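Local coordinates for protein lasso peptide isopeptidase AtxE2 (Asticcacaulis excentricus, PDB 5TXE) that hydrolyses the isopeptide bond of the lasso peptides astexin-2 and astexin-3, opening these threaded substrates and releasing them as linear peptides, at residues A[183-188]-A[231-236]; A[268-273]-A[302-307]; A[535-540]-A[589-594]. The protein carries 1 engineered substitution. All blocks are in the same frame, centred on the assembly; numbering follows the deposited sequence.

Contact 1 (A[183-188]-A[231-236]); sequences TLIYSG and YQVLDL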
ATOM      1  N   THR A 183      23.344   8.669 -23.825  1.00 38.93           N
ATOM      2  CA  THR A 183      23.659   9.548 -22.716  1.00 39.81           C
ATOM      3  C   THR A 183      22.579   9.457 -21.652  1.00 36.73           C
ATOM      4  O   THR A 183      21.391   9.472 -21.984  1.00 32.19           O
ATOM      5  CB  THR A 183      23.746  10.974 -23.232  1.00 42.91           C
ATOM      6  OG1 THR A 183      24.623  11.018 -24.373  1.00 49.40           O
ATOM      7  CG2 THR A 183      24.224  11.881 -22.171  1.00 42.33           C
ATOM      8  N   LEU A 184      22.991   9.338 -20.382  1.00 35.07           N
ATOM      9  CA  LEU A 184      22.052   9.152 -19.268  1.00 34.13           C
ATOM     10  C   LEU A 184      22.330  10.214 -18.259  1.00 32.08           C
ATOM     11  O   LEU A 184      23.483  10.507 -17.942  1.00 32.56           O
ATOM     12  CB  LEU A 184      22.219   7.772 -18.582  1.00 34.96           C
ATOM     13  CG  LEU A 184      21.845   6.524 -19.358  1.00 35.42           C
ATOM     14  CD1 LEU A 184      22.352   5.306 -18.606  1.00 36.64           C
ATOM     15  CD2 LEU A 184      20.345   6.426 -19.523  1.00 36.56           C
ATOM     16  N   ILE A 185      21.260  10.743 -17.702  1.00 29.94           N
ATOM     17  CA  ILE A 185      21.388  11.614 -16.540  1.00 32.12           C
ATOM     18  C   ILE A 185      20.829  10.882 -15.310  1.00 29.09           C
ATOM     19  O   ILE A 185      19.854  10.152 -15.399  1.00 26.47           O
ATOM     20  CB  ILE A 185      20.643  12.948 -16.757  1.00 29.99           C
ATOM     21  CG1 ILE A 185      20.797  13.812 -15.538  1.00 31.14           C
ATOM     22  CG2 ILE A 185      19.171  12.724 -17.056  1.00 29.36           C
ATOM     23  CD1 ILE A 185      20.381  15.250 -15.767  1.00 36.34           C
ATOM     24  N   TYR A 186      21.471  11.064 -14.181  1.00 30.24           N
ATOM     25  CA  TYR A 186      21.097  10.344 -12.986  1.00 27.82           C
ATOM     26  C   TYR A 186      21.369  11.150 -11.754  1.00 28.24           C
ATOM     27  O   TYR A 186      22.155  12.101 -11.777  1.00 29.67           O
ATOM     28  CB  TYR A 186      21.846   9.020 -12.892  1.00 30.04           C
ATOM     29  CG  TYR A 186      23.343   9.114 -12.596  1.00 31.13           C
ATOM     30  CD1 TYR A 186      24.294   9.268 -13.615  1.00 34.14           C
ATOM     31  CD2 TYR A 186      23.822   8.959 -11.312  1.00 37.20           C
ATOM     32  CE1 TYR A 186      25.680   9.294 -13.361  1.00 34.08           C
ATOM     33  CE2 TYR A 186      25.211   8.990 -11.061  1.00 38.02           C
ATOM     34  CZ  TYR A 186      26.127   9.158 -12.100  1.00 35.45           C
ATOM     35  OH  TYR A 186      27.490   9.173 -11.829  1.00 43.31           O
ATOM     36  N   SER A 187      20.639  10.799 -10.694  1.00 28.07           N
ATOM     37  CA  SER A 187      20.629  11.568  -9.449  1.00 26.84           C
ATOM     38  C   SER A 187      20.895  10.701  -8.238  1.00 27.00           C
ATOM     39  O   SER A 187      20.732   9.481  -8.281  1.00 29.21           O
ATOM     40  CB  SER A 187      19.256  12.219  -9.254  1.00 27.27           C
ATOM     41  OG  SER A 187      18.222  11.277  -9.168  1.00 28.85           O
ATOM     42  N   GLY A 188      21.289  11.342  -7.150  1.00 29.06           N
ATOM     43  CA  GLY A 188      21.380  10.677  -5.831  1.00 27.47           C
ATOM     44  C   GLY A 188      22.006  11.593  -4.802  1.00 28.14           C
ATOM     45  O   GLY A 188      22.178  12.774  -5.095  1.00 27.16           O
ATOM     46  N   TYR A 231      23.318  15.783  -9.518  1.00 36.62           N
ATOM     47  CA  TYR A 231      22.954  15.293 -10.871  1.00 33.03           C
ATOM     48  C   TYR A 231      24.226  15.112 -11.632  1.00 35.30           C
ATOM     49  O   TYR A 231      25.085  15.955 -11.546  1.00 39.14           O
ATOM     50  CB  TYR A 231      22.070  16.295 -11.597  1.00 32.21           C
ATOM     51  CG  TYR A 231      20.848  16.556 -10.790  1.00 34.86           C
ATOM     52  CD1 TYR A 231      19.751  15.718 -10.902  1.00 35.55           C
ATOM     53  CD2 TYR A 231      20.787  17.630  -9.865  1.00 34.65           C
ATOM     54  CE1 TYR A 231      18.628  15.915 -10.111  1.00 37.48           C
ATOM     55  CE2 TYR A 231      19.663  17.833  -9.065  1.00 33.43           C
ATOM     56  CZ  TYR A 231      18.582  16.974  -9.209  1.00 35.04           C
ATOM     57  OH  TYR A 231      17.434  17.092  -8.469  1.00 36.05           O
ATOM     58  N   GLN A 232      24.350  14.026 -12.380  1.00 34.94           N
ATOM     59  CA  GLN A 232      25.524  13.784 -13.208  1.00 34.99           C
ATOM     60  C   GLN A 232      25.072  13.170 -14.510  1.00 30.22           C
ATOM     61  O   GLN A 232      23.985  12.576 -14.582  1.00 29.94           O
ATOM     62  CB  GLN A 232      26.491  12.784 -12.532  1.00 41.43           C
ATOM     63  CG  GLN A 232      27.171  13.165 -11.226  1.00 50.63           C
ATOM     64  CD  GLN A 232      28.561  13.734 -11.432  1.00 56.44           C
ATOM     65  OE1 GLN A 232      29.540  13.018 -11.677  1.00 64.50           O
ATOM     66  NE2 GLN A 232      28.656  15.022 -11.299  1.00 61.67           N
ATOM     67  N   VAL A 233      25.912  13.278 -15.533  1.00 29.64           N
ATOM     68  CA  VAL A 233      25.604  12.734 -16.843  1.00 31.93           C
ATOM     69  C   VAL A 233      26.700  11.797 -17.253  1.00 33.16           C
ATOM     70  O   VAL A 233      27.877  12.127 -17.124  1.00 33.88           O
ATOM     71  CB  VAL A 233      25.513  13.845 -17.909  1.00 35.48           C
ATOM     72  CG1 VAL A 233      25.244  13.240 -19.276  1.00 36.11           C
ATOM     73  CG2 VAL A 233      24.385  14.791 -17.548  1.00 36.74           C
ATOM     74  N   LEU A 234      26.300  10.646 -17.783  1.00 34.31           N
ATOM     75  CA  LEU A 234      27.216   9.676 -18.252  1.00 38.64           C
ATOM     76  C   LEU A 234      27.037   9.475 -19.734  1.00 41.23           C
ATOM     77  O   LEU A 234      25.951   9.154 -20.179  1.00 35.30           O
ATOM     78  CB  LEU A 234      26.991   8.324 -17.546  1.00 40.06           C
ATOM     79  CG  LEU A 234      27.909   7.249 -18.142  1.00 42.73           C
ATOM     80  CD1 LEU A 234      29.201   7.180 -17.389  1.00 43.35           C
ATOM     81  CD2 LEU A 234      27.268   5.865 -18.164  1.00 48.81           C
ATOM     82  N   ASP A 235      28.134   9.583 -20.483  1.00 49.37           N
ATOM     83  CA  ASP A 235      28.157   9.218 -21.917  1.00 50.61           C
ATOM     84  C   ASP A 235      28.526   7.752 -22.026  1.00 46.30           C
ATOM     85  O   ASP A 235      29.629   7.374 -21.733  1.00 47.04           O
ATOM     86  CB  ASP A 235      29.197  10.101 -22.633  1.00 58.34           C
ATOM     87  CG  ASP A 235      29.302   9.842 -24.162  1.00 62.26           C
ATOM     88  OD1 ASP A 235      28.756   8.840 -24.733  1.00 57.84           O
ATOM     89  OD2 ASP A 235      29.979  10.690 -24.776  1.00 66.23           O
ATOM     90  N   LEU A 236      27.598   6.921 -22.444  1.00 51.28           N
ATOM     91  CA  LEU A 236      27.838   5.491 -22.484  1.00 51.27           C
ATOM     92  C   LEU A 236      28.866   5.074 -23.513  1.00 55.49           C
ATOM     93  O   LEU A 236      29.400   4.008 -23.420  1.00 53.13           O
ATOM     94  CB  LEU A 236      26.553   4.760 -22.805  1.00 50.58           C
ATOM     95  CG  LEU A 236      25.472   4.792 -21.736  1.00 52.22           C
ATOM     96  CD1 LEU A 236      24.161   4.313 -22.333  1.00 57.15           C
ATOM     97  CD2 LEU A 236      25.851   3.920 -20.575  1.00 55.45           C
TER
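Antiparallel pairing of two neighbouring strands makes this contact, which lies in the middle of a four-stranded sheet between strands 173-178 and 240-243. Two hydrogen-bonded pairs carry it. In the first, Leu184 and Leu234 exchange bonds: Leu234 N reaches Leu184 O at 2.8 Å, nearly straight along the C=O axis, and Leu184 N returns to Leu234 O at 3.0 Å. Two residues along, beyond the non-hydrogen-bonded pair Ile185 with Val233, Tyr186 and Gln232 repeat the exchange, with Tyr186 N to Gln232 O and Gln232 N to Tyr186 O both 3.0 Å. The sheet is a simple meander in strand order 1-2-3-4, consistent with a blade of the beta-propeller found in prolyl oligopeptidases; the connection between its two middle strands is long, 42 residues that include helix 190-202.

Tyr186 shares a face with Leu184, Leu234 and Gln232. It takes the crowded position between its backbone N and carbonyl carbon (chi1 70°), which lays its ring along Gln232. Gln232 CB then sits over the ring face, 4.0 Å from the centroid of the Tyr186 ring, as a CH-pi contact. The Tyr186 hydroxyl makes a weak hydrogen bond to Asp169. An alanine in place of Tyr186 would remove the ring and hydroxyl, and would probably leave Gln232 CB without its CH-pi partner and loosen the packing on Ile167 and Ile173. On the other face Thr183 CG2 presses on Val233 CG1 at 3.4 Å, tight for two methyls, while Thr183 OG1 is bonded to Asp180. Further along, Ser187 CB packs 3.8 Å from Tyr231 CE1.

Contact 2 (A[268-273]-A[302-307]); sequences FSVSRT and QNITRM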
ATOM      1  N   PHE A 268      -6.398  21.699 -19.828  1.00 43.20           N
ATOM      2  CA  PHE A 268      -7.303  21.120 -18.859  1.00 38.94           C
ATOM      3  C   PHE A 268      -6.611  20.925 -17.540  1.00 39.68           C
ATOM      4  O   PHE A 268      -5.450  20.547 -17.494  1.00 41.20           O
ATOM      5  CB  PHE A 268      -7.820  19.840 -19.373  1.00 37.85           C
ATOM      6  CG  PHE A 268      -8.662  19.992 -20.584  1.00 36.13           C
ATOM      7  CD1 PHE A 268      -9.974  20.425 -20.477  1.00 40.51           C
ATOM      8  CD2 PHE A 268      -8.168  19.716 -21.805  1.00 36.89           C
ATOM      9  CE1 PHE A 268     -10.790  20.553 -21.591  1.00 37.01           C
ATOM     10  CE2 PHE A 268      -8.957  19.859 -22.924  1.00 37.66           C
ATOM     11  CZ  PHE A 268     -10.275  20.277 -22.818  1.00 37.45           C
ATOM     12  N   SER A 269      -7.297  21.285 -16.464  1.00 39.14           N
ATOM     13  CA  SER A 269      -6.782  21.064 -15.151  1.00 39.63           C
ATOM     14  C   SER A 269      -7.971  20.872 -14.202  1.00 37.62           C
ATOM     15  O   SER A 269      -9.090  20.698 -14.654  1.00 36.15           O
ATOM     16  CB  SER A 269      -5.904  22.213 -14.742  1.00 40.52           C
ATOM     17  OG  SER A 269      -6.681  23.372 -14.609  1.00 43.97           O
ATOM     18  N   VAL A 270      -7.708  20.851 -12.907  1.00 36.20           N
ATOM     19  CA  VAL A 270      -8.702  20.531 -11.937  1.00 37.40           C
ATOM     20  C   VAL A 270      -8.533  21.510 -10.811  1.00 39.36           C
ATOM     21  O   VAL A 270      -7.416  21.835 -10.448  1.00 40.88           O
ATOM     22  CB  VAL A 270      -8.395  19.085 -11.556  1.00 37.68           C
ATOM     23  CG1 VAL A 270      -8.340  18.850 -10.078  1.00 40.41           C
ATOM     24  CG2 VAL A 270      -9.299  18.159 -12.327  1.00 38.05           C
ATOM     25  N   SER A 271      -9.611  22.037 -10.256  1.00 42.73           N
ATOM     26  CA  SER A 271      -9.431  22.880  -9.060  1.00 48.95           C
ATOM     27  C   SER A 271     -10.693  22.905  -8.225  1.00 47.62           C
ATOM     28  O   SER A 271     -11.733  22.484  -8.675  1.00 40.57           O
ATOM     29  CB  SER A 271      -9.060  24.314  -9.474  1.00 54.06           C
ATOM     30  OG  SER A 271     -10.151  24.925 -10.153  1.00 52.09           O
ATOM     31  N   ARG A 272     -10.601  23.478  -7.034  1.00 59.66           N
ATOM     32  CA  ARG A 272     -11.756  23.639  -6.139  1.00 64.27           C
ATOM     33  C   ARG A 272     -12.292  25.084  -6.165  1.00 61.88           C
ATOM     34  O   ARG A 272     -11.530  26.013  -6.416  1.00 57.62           O
ATOM     35  CB  ARG A 272     -11.327  23.311  -4.728  1.00 65.45           C
ATOM     36  CG  ARG A 272     -10.369  22.156  -4.632  1.00 66.17           C
ATOM     37  CD  ARG A 272      -9.806  22.032  -3.228  1.00 75.70           C
ATOM     38  NE  ARG A 272      -9.812  20.614  -2.841  1.00 87.43           N
ATOM     39  CZ  ARG A 272      -8.908  19.696  -3.216  1.00 82.43           C
ATOM     40  NH1 ARG A 272      -7.866  20.020  -3.982  1.00 72.96           N
ATOM     41  NH2 ARG A 272      -9.056  18.433  -2.825  1.00 77.21           N
ATOM     42  N   THR A 273     -13.588  25.281  -5.901  1.00 70.97           N
ATOM     43  CA  THR A 273     -14.141  26.647  -5.712  1.00 74.06           C
ATOM     44  C   THR A 273     -13.513  27.332  -4.506  1.00 72.74           C
ATOM     45  O   THR A 273     -13.443  28.545  -4.462  1.00 74.49           O
ATOM     46  CB  THR A 273     -15.666  26.660  -5.512  1.00 73.47           C
ATOM     47  OG1 THR A 273     -16.273  25.780  -6.457  1.00 76.88           O
ATOM     48  CG2 THR A 273     -16.239  28.081  -5.719  1.00 79.94           C
ATOM     49  N   GLN A 302     -16.187  15.711 -11.444  1.00 43.38           N
ATOM     50  CA  GLN A 302     -15.713  15.875 -10.048  1.00 42.35           C
ATOM     51  C   GLN A 302     -14.764  14.800  -9.601  1.00 39.07           C
ATOM     52  O   GLN A 302     -14.992  13.613  -9.843  1.00 35.20           O
ATOM     53  CB  GLN A 302     -16.877  15.900  -9.051  1.00 50.32           C
ATOM     54  CG  GLN A 302     -17.914  16.980  -9.351  1.00 58.53           C
ATOM     55  CD  GLN A 302     -18.425  17.637  -8.113  1.00 63.50           C
ATOM     56  OE1 GLN A 302     -18.941  16.989  -7.171  1.00 60.45           O
ATOM     57  NE2 GLN A 302     -18.254  18.933  -8.078  1.00 69.42           N
ATOM     58  N   ASN A 303     -13.719  15.245  -8.924  1.00 38.73           N
ATOM     59  CA  ASN A 303     -12.735  14.398  -8.275  1.00 40.92           C
ATOM     60  C   ASN A 303     -12.022  13.435  -9.226  1.00 39.92           C
ATOM     61  O   ASN A 303     -11.792  12.277  -8.946  1.00 42.79           O
ATOM     62  CB  ASN A 303     -13.379  13.718  -7.079  1.00 42.76           C
ATOM     63  CG  ASN A 303     -13.671  14.712  -5.964  1.00 44.39           C
ATOM     64  OD1 ASN A 303     -12.825  15.548  -5.594  1.00 43.14           O
ATOM     65  ND2 ASN A 303     -14.893  14.686  -5.485  1.00 45.05           N
ATOM     66  N   ILE A 304     -11.603  13.981 -10.352  1.00 37.41           N
ATOM     67  CA  ILE A 304     -10.839  13.244 -11.333  1.00 33.72           C
ATOM     68  C   ILE A 304      -9.535  12.798 -10.702  1.00 30.34           C
ATOM     69  O   ILE A 304      -8.908  13.537  -9.960  1.00 33.74           O
ATOM     70  CB  ILE A 304     -10.600  14.122 -12.593  1.00 35.69           C
ATOM     71  CG1 ILE A 304     -11.945  14.274 -13.308  1.00 38.19           C
ATOM     72  CG2 ILE A 304      -9.543  13.527 -13.532  1.00 34.54           C
ATOM     73  CD1 ILE A 304     -11.981  15.334 -14.391  1.00 40.40           C
ATOM     74  N   THR A 305      -9.104  11.593 -11.026  1.00 32.00           N
ATOM     75  CA  THR A 305      -7.794  11.093 -10.536  1.00 34.09           C
ATOM     76  C   THR A 305      -6.703  10.991 -11.606  1.00 32.22           C
ATOM     77  O   THR A 305      -5.544  10.814 -11.295  1.00 31.01           O
ATOM     78  CB  THR A 305      -7.969   9.744  -9.859  1.00 31.91           C
ATOM     79  OG1 THR A 305      -8.727   8.899 -10.729  1.00 31.89           O
ATOM     80  CG2 THR A 305      -8.714   9.927  -8.537  1.00 32.81           C
ATOM     81  N   ARG A 306      -7.085  11.076 -12.864  1.00 31.82           N
ATOM     82  CA  ARG A 306      -6.126  10.959 -13.929  1.00 34.74           C
ATOM     83  C   ARG A 306      -6.772  11.457 -15.206  1.00 31.51           C
ATOM     84  O   ARG A 306      -7.891  11.069 -15.511  1.00 34.19           O
ATOM     85  CB  ARG A 306      -5.723   9.477 -14.131  1.00 33.09           C
ATOM     86  CG  ARG A 306      -4.236   9.250 -14.297  1.00 38.38           C
ATOM     87  CD  ARG A 306      -3.643  10.031 -15.455  1.00 41.44           C
ATOM     88  NE  ARG A 306      -2.266   9.640 -15.734  1.00 43.26           N
ATOM     89  CZ  ARG A 306      -1.459  10.247 -16.624  1.00 49.85           C
ATOM     90  NH1 ARG A 306      -1.875  11.288 -17.359  1.00 44.38           N
ATOM     91  NH2 ARG A 306      -0.206   9.802 -16.803  1.00 42.46           N
ATOM     92  N   MET A 307      -6.047  12.250 -15.988  1.00 36.17           N
ATOM     93  CA  MET A 307      -6.551  12.622 -17.335  1.00 38.42           C
ATOM     94  C   MET A 307      -5.495  12.501 -18.462  1.00 36.76           C
ATOM     95  O   MET A 307      -4.304  12.574 -18.213  1.00 32.66           O
ATOM     96  CB  MET A 307      -7.073  14.040 -17.256  1.00 38.52           C
ATOM     97  CG  MET A 307      -5.992  15.094 -17.116  1.00 38.69           C
ATOM     98  SD  MET A 307      -6.626  16.783 -17.197  1.00 40.34           S
ATOM     99  CE  MET A 307      -7.689  16.863 -15.765  1.00 43.99           C
TER
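Residues 302-307 enter a strand that runs nearly antiparallel to strand 268-271, at 166°, yet no hydrogen bond crosses between the two segments: the axes of the two short strands come no nearer than 9.1 Å, and the interval is bridged mainly by side chains. At the start of the segment, Asn303 has a side-chain oxygen, OD1, that accepts from the backbone of Thr282, tying the incoming chain to the loop just before strand 283-288. Ile304 follows, its side chain setting off toward the partner strand, and its CB lies 4.2 Å from Val270 CG2. Thr305 turns away, and its hydroxyl is hydrogen-bonded to Glu56. Arg306 NH1 donates to the next carbonyl, Met307 O, at 2.9 Å, from above its plane.

Met307 makes the largest contribution. Its CG occupies the crowded position between backbone N and carbonyl carbon (chi1 71°); the chain then extends through chi2 and bends at chi3 (63°), so that sulfur and methyl meet different residues. Met307 SD rests 3.9 Å from Phe268 CB, while Met307 CE reaches Val270 CG2 at 4.0 Å, Val270 and Met307 lying alongside each other and pointing opposite ways. The same Met307 CE stands 4.2 Å from Ser269 O.

This is packing between two consecutive four-stranded meanders, consistent with neighbouring blades of a beta-propeller. Strand 266-271 is the second strand of one and 304-310 the first of the next; Phe318 of strand 315-322 lies against both Ile304 and Met307, and Leu284 of strand 283-288 and Ala261 of strand 261-263 also touch Met307.

Contact 3 (A[535-540]-A[589-594]); sequences FGLINS and TSFVVN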
ATOM      1  N   PHE A 535      -8.109  -0.641  19.795  1.00 23.09           N
ATOM      2  CA  PHE A 535      -9.357   0.075  20.182  1.00 24.52           C
ATOM      3  C   PHE A 535     -10.530  -0.869  20.321  1.00 23.62           C
ATOM      4  O   PHE A 535     -11.309  -0.787  21.257  1.00 25.60           O
ATOM      5  CB  PHE A 535      -9.696   1.156  19.129  1.00 23.83           C
ATOM      6  CG  PHE A 535     -10.731   2.143  19.578  1.00 25.51           C
ATOM      7  CD1 PHE A 535     -10.369   3.221  20.359  1.00 24.72           C
ATOM      8  CD2 PHE A 535     -12.075   1.931  19.307  1.00 26.50           C
ATOM      9  CE1 PHE A 535     -11.313   4.131  20.792  1.00 27.50           C
ATOM     10  CE2 PHE A 535     -13.041   2.846  19.701  1.00 29.67           C
ATOM     11  CZ  PHE A 535     -12.653   3.947  20.455  1.00 28.44           C
ATOM     12  N   GLY A 536     -10.644  -1.784  19.390  1.00 24.48           N
ATOM     13  CA  GLY A 536     -11.770  -2.701  19.352  1.00 24.97           C
ATOM     14  C   GLY A 536     -11.805  -3.661  20.495  1.00 28.85           C
ATOM     15  O   GLY A 536     -12.911  -4.029  20.983  1.00 28.25           O
ATOM     16  N   LEU A 537     -10.636  -4.117  20.932  1.00 26.82           N
ATOM     17  CA  LEU A 537     -10.604  -5.160  21.974  1.00 26.53           C
ATOM     18  C   LEU A 537     -10.881  -4.525  23.328  1.00 26.57           C
ATOM     19  O   LEU A 537     -11.260  -5.173  24.254  1.00 26.54           O
ATOM     20  CB  LEU A 537      -9.268  -5.871  22.013  1.00 26.13           C
ATOM     21  CG  LEU A 537      -8.897  -6.660  20.788  1.00 29.89           C
ATOM     22  CD1 LEU A 537      -7.624  -7.453  21.029  1.00 30.64           C
ATOM     23  CD2 LEU A 537      -9.989  -7.593  20.360  1.00 31.85           C
ATOM     24  N   ILE A 538     -10.657  -3.238  23.435  1.00 30.39           N
ATOM     25  CA  ILE A 538     -10.883  -2.557  24.694  1.00 30.90           C
ATOM     26  C   ILE A 538     -12.288  -2.002  24.782  1.00 32.64           C
ATOM     27  O   ILE A 538     -12.854  -1.980  25.848  1.00 29.97           O
ATOM     28  CB  ILE A 538      -9.873  -1.419  24.877  1.00 28.81           C
ATOM     29  CG1 ILE A 538      -8.498  -2.032  25.214  1.00 29.65           C
ATOM     30  CG2 ILE A 538     -10.280  -0.427  25.970  1.00 28.23           C
ATOM     31  CD1 ILE A 538      -7.392  -1.073  24.911  1.00 29.93           C
ATOM     32  N   ASN A 539     -12.826  -1.510  23.678  1.00 31.40           N
ATOM     33  CA  ASN A 539     -14.084  -0.782  23.710  1.00 29.11           C
ATOM     34  C   ASN A 539     -15.282  -1.576  23.157  1.00 29.34           C
ATOM     35  O   ASN A 539     -16.324  -1.008  22.859  1.00 30.84           O
ATOM     36  CB  ASN A 539     -13.881   0.538  22.958  1.00 27.55           C
ATOM     37  CG  ASN A 539     -12.864   1.439  23.622  1.00 29.86           C
ATOM     38  OD1 ASN A 539     -13.155   2.042  24.609  1.00 31.24           O
ATOM     39  ND2 ASN A 539     -11.650   1.492  23.091  1.00 29.37           N
ATOM     40  N   SER A 540     -15.121  -2.892  23.003  1.00 29.37           N
ATOM     41  CA  SER A 540     -16.211  -3.776  22.710  1.00 26.92           C
ATOM     42  C   SER A 540     -15.873  -5.168  23.197  1.00 29.28           C
ATOM     43  O   SER A 540     -14.736  -5.486  23.500  1.00 28.97           O
ATOM     44  CB  SER A 540     -16.458  -3.800  21.225  1.00 29.72           C
ATOM     45  OG  SER A 540     -15.802  -4.864  20.582  1.00 31.15           O
ATOM     46  N   THR A 589      -7.013   2.984  24.490  1.00 28.85           N
ATOM     47  CA  THR A 589      -6.217   2.066  23.646  1.00 30.15           C
ATOM     48  C   THR A 589      -5.004   1.360  24.290  1.00 29.78           C
ATOM     49  O   THR A 589      -4.571   0.372  23.746  1.00 30.66           O
ATOM     50  CB  THR A 589      -5.629   2.771  22.410  1.00 31.36           C
ATOM     51  OG1 THR A 589      -4.773   3.841  22.839  1.00 33.17           O
ATOM     52  CG2 THR A 589      -6.715   3.323  21.494  1.00 32.75           C
ATOM     53  N   SER A 590      -4.493   1.838  25.422  1.00 28.54           N
ATOM     54  CA  SER A 590      -3.288   1.288  26.012  1.00 29.52           C
ATOM     55  C   SER A 590      -3.556  -0.076  26.600  1.00 31.25           C
ATOM     56  O   SER A 590      -4.465  -0.236  27.430  1.00 28.73           O
ATOM     57  CB  SER A 590      -2.699   2.191  27.075  1.00 29.75           C
ATOM     58  OG  SER A 590      -1.857   1.416  27.917  1.00 35.15           O
ATOM     59  N   PHE A 591      -2.766  -1.060  26.167  1.00 27.47           N
ATOM     60  CA  PHE A 591      -2.837  -2.381  26.782  1.00 29.75           C
ATOM     61  C   PHE A 591      -2.203  -2.444  28.171  1.00 29.33           C
ATOM     62  O   PHE A 591      -2.545  -3.317  28.975  1.00 31.95           O
ATOM     63  CB  PHE A 591      -2.212  -3.458  25.885  1.00 31.99           C
ATOM     64  CG  PHE A 591      -3.032  -3.815  24.679  1.00 31.90           C
ATOM     65  CD1 PHE A 591      -4.309  -3.333  24.488  1.00 35.12           C
ATOM     66  CD2 PHE A 591      -2.510  -4.656  23.738  1.00 33.92           C
ATOM     67  CE1 PHE A 591      -5.047  -3.723  23.376  1.00 34.66           C
ATOM     68  CE2 PHE A 591      -3.215  -5.013  22.611  1.00 32.10           C
ATOM     69  CZ  PHE A 591      -4.487  -4.558  22.426  1.00 32.48           C
ATOM     70  N   VAL A 592      -1.309  -1.531  28.486  1.00 27.96           N
ATOM     71  CA  VAL A 592      -0.787  -1.487  29.854  1.00 30.28           C
ATOM     72  C   VAL A 592      -1.930  -1.064  30.819  1.00 32.23           C
ATOM     73  O   VAL A 592      -2.200  -1.743  31.788  1.00 31.10           O
ATOM     74  CB  VAL A 592       0.420  -0.502  29.976  1.00 31.20           C
ATOM     75  CG1 VAL A 592       0.934  -0.377  31.431  1.00 28.89           C
ATOM     76  CG2 VAL A 592       1.545  -0.985  29.100  1.00 32.97           C
ATOM     77  N   VAL A 593      -2.604   0.038  30.515  1.00 32.33           N
ATOM     78  CA  VAL A 593      -3.755   0.500  31.314  1.00 31.75           C
ATOM     79  C   VAL A 593      -4.846  -0.565  31.413  1.00 32.19           C
ATOM     80  O   VAL A 593      -5.331  -0.829  32.506  1.00 30.73           O
ATOM     81  CB  VAL A 593      -4.316   1.804  30.729  1.00 35.15           C
ATOM     82  CG1 VAL A 593      -5.631   2.223  31.390  1.00 38.72           C
ATOM     83  CG2 VAL A 593      -3.268   2.906  30.830  1.00 35.58           C
ATOM     84  N   ASN A 594      -5.188  -1.228  30.306  1.00 29.38           N
ATOM     85  CA  ASN A 594      -6.345  -2.108  30.255  1.00 28.56           C
ATOM     86  C   ASN A 594      -6.045  -3.579  30.262  1.00 30.86           C
ATOM     87  O   ASN A 594      -6.947  -4.392  30.102  1.00 31.20           O
ATOM     88  CB  ASN A 594      -7.124  -1.785  28.987  1.00 31.43           C
ATOM     89  CG  ASN A 594      -7.700  -0.376  29.022  1.00 31.85           C
ATOM     90  OD1 ASN A 594      -8.587  -0.123  29.827  1.00 35.45           O
ATOM     91  ND2 ASN A 594      -7.193   0.545  28.179  1.00 27.65           N
TER
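Helix 528-539 of the alpha/beta-hydrolase domain begins directly after the nucleophile position, here the engineered Ala527, and this contact packs residues near the C-terminal end of this helix against the short helix 591-594 and the residues leading into it. Ile538 is the central side chain. With CG1 anti to the carbonyl carbon (chi1 -74°) and the chain then extended, Ile538 CD1 pushes in to 3.4 Å from Thr589 O. The same methyl meets the edge of the Phe591 ring, in its plane, with Ile538 CD1 3.8 Å from Phe591 CD1. Asn594 crosses Ile538 at about a right angle, and Asn594 ND2 is 3.7 Å from Ile538 CD1; that amide is held by Ser590 O and by Ala587 O. Ser590 caps the short helix, its OG accepting from Val593 N at 3.0 Å and also bonded to Asp581.

Thr589 CG2 approaches the edge of the Phe535 ring, 3.8 Å from Phe535 CD1, while its hydroxyl is hydrogen-bonded to Thr553 O. Asn539 returns to its own helix, where Asn539 ND2 donates to a lone pair of Phe535 O at 2.9 Å and stands over the centre of the Phe535 ring, 3.4 Å above its plane.

The three contacts follow one another along the chain without overlap and sample both the series of four-stranded antiparallel sheets and the hydrolase domain. Contact 1 pairs strands within one four-stranded sheet, and contact 2 joins two later sheets of the same series; their centres are about 35 Å apart and they share no strand. Contact 3 belongs to the C-terminal hydrolase domain, about 41 Å from contact 2 and about 53 Å from contact 1 between centres, with contacts 1 and 3 on opposite sides of the chain's centre. None touches another. Together they illustrate three levels of construction: hydrogen bonding inside a probable propeller blade, side-chain packing between blades, and helix packing in the domain that carries the catalytic residues.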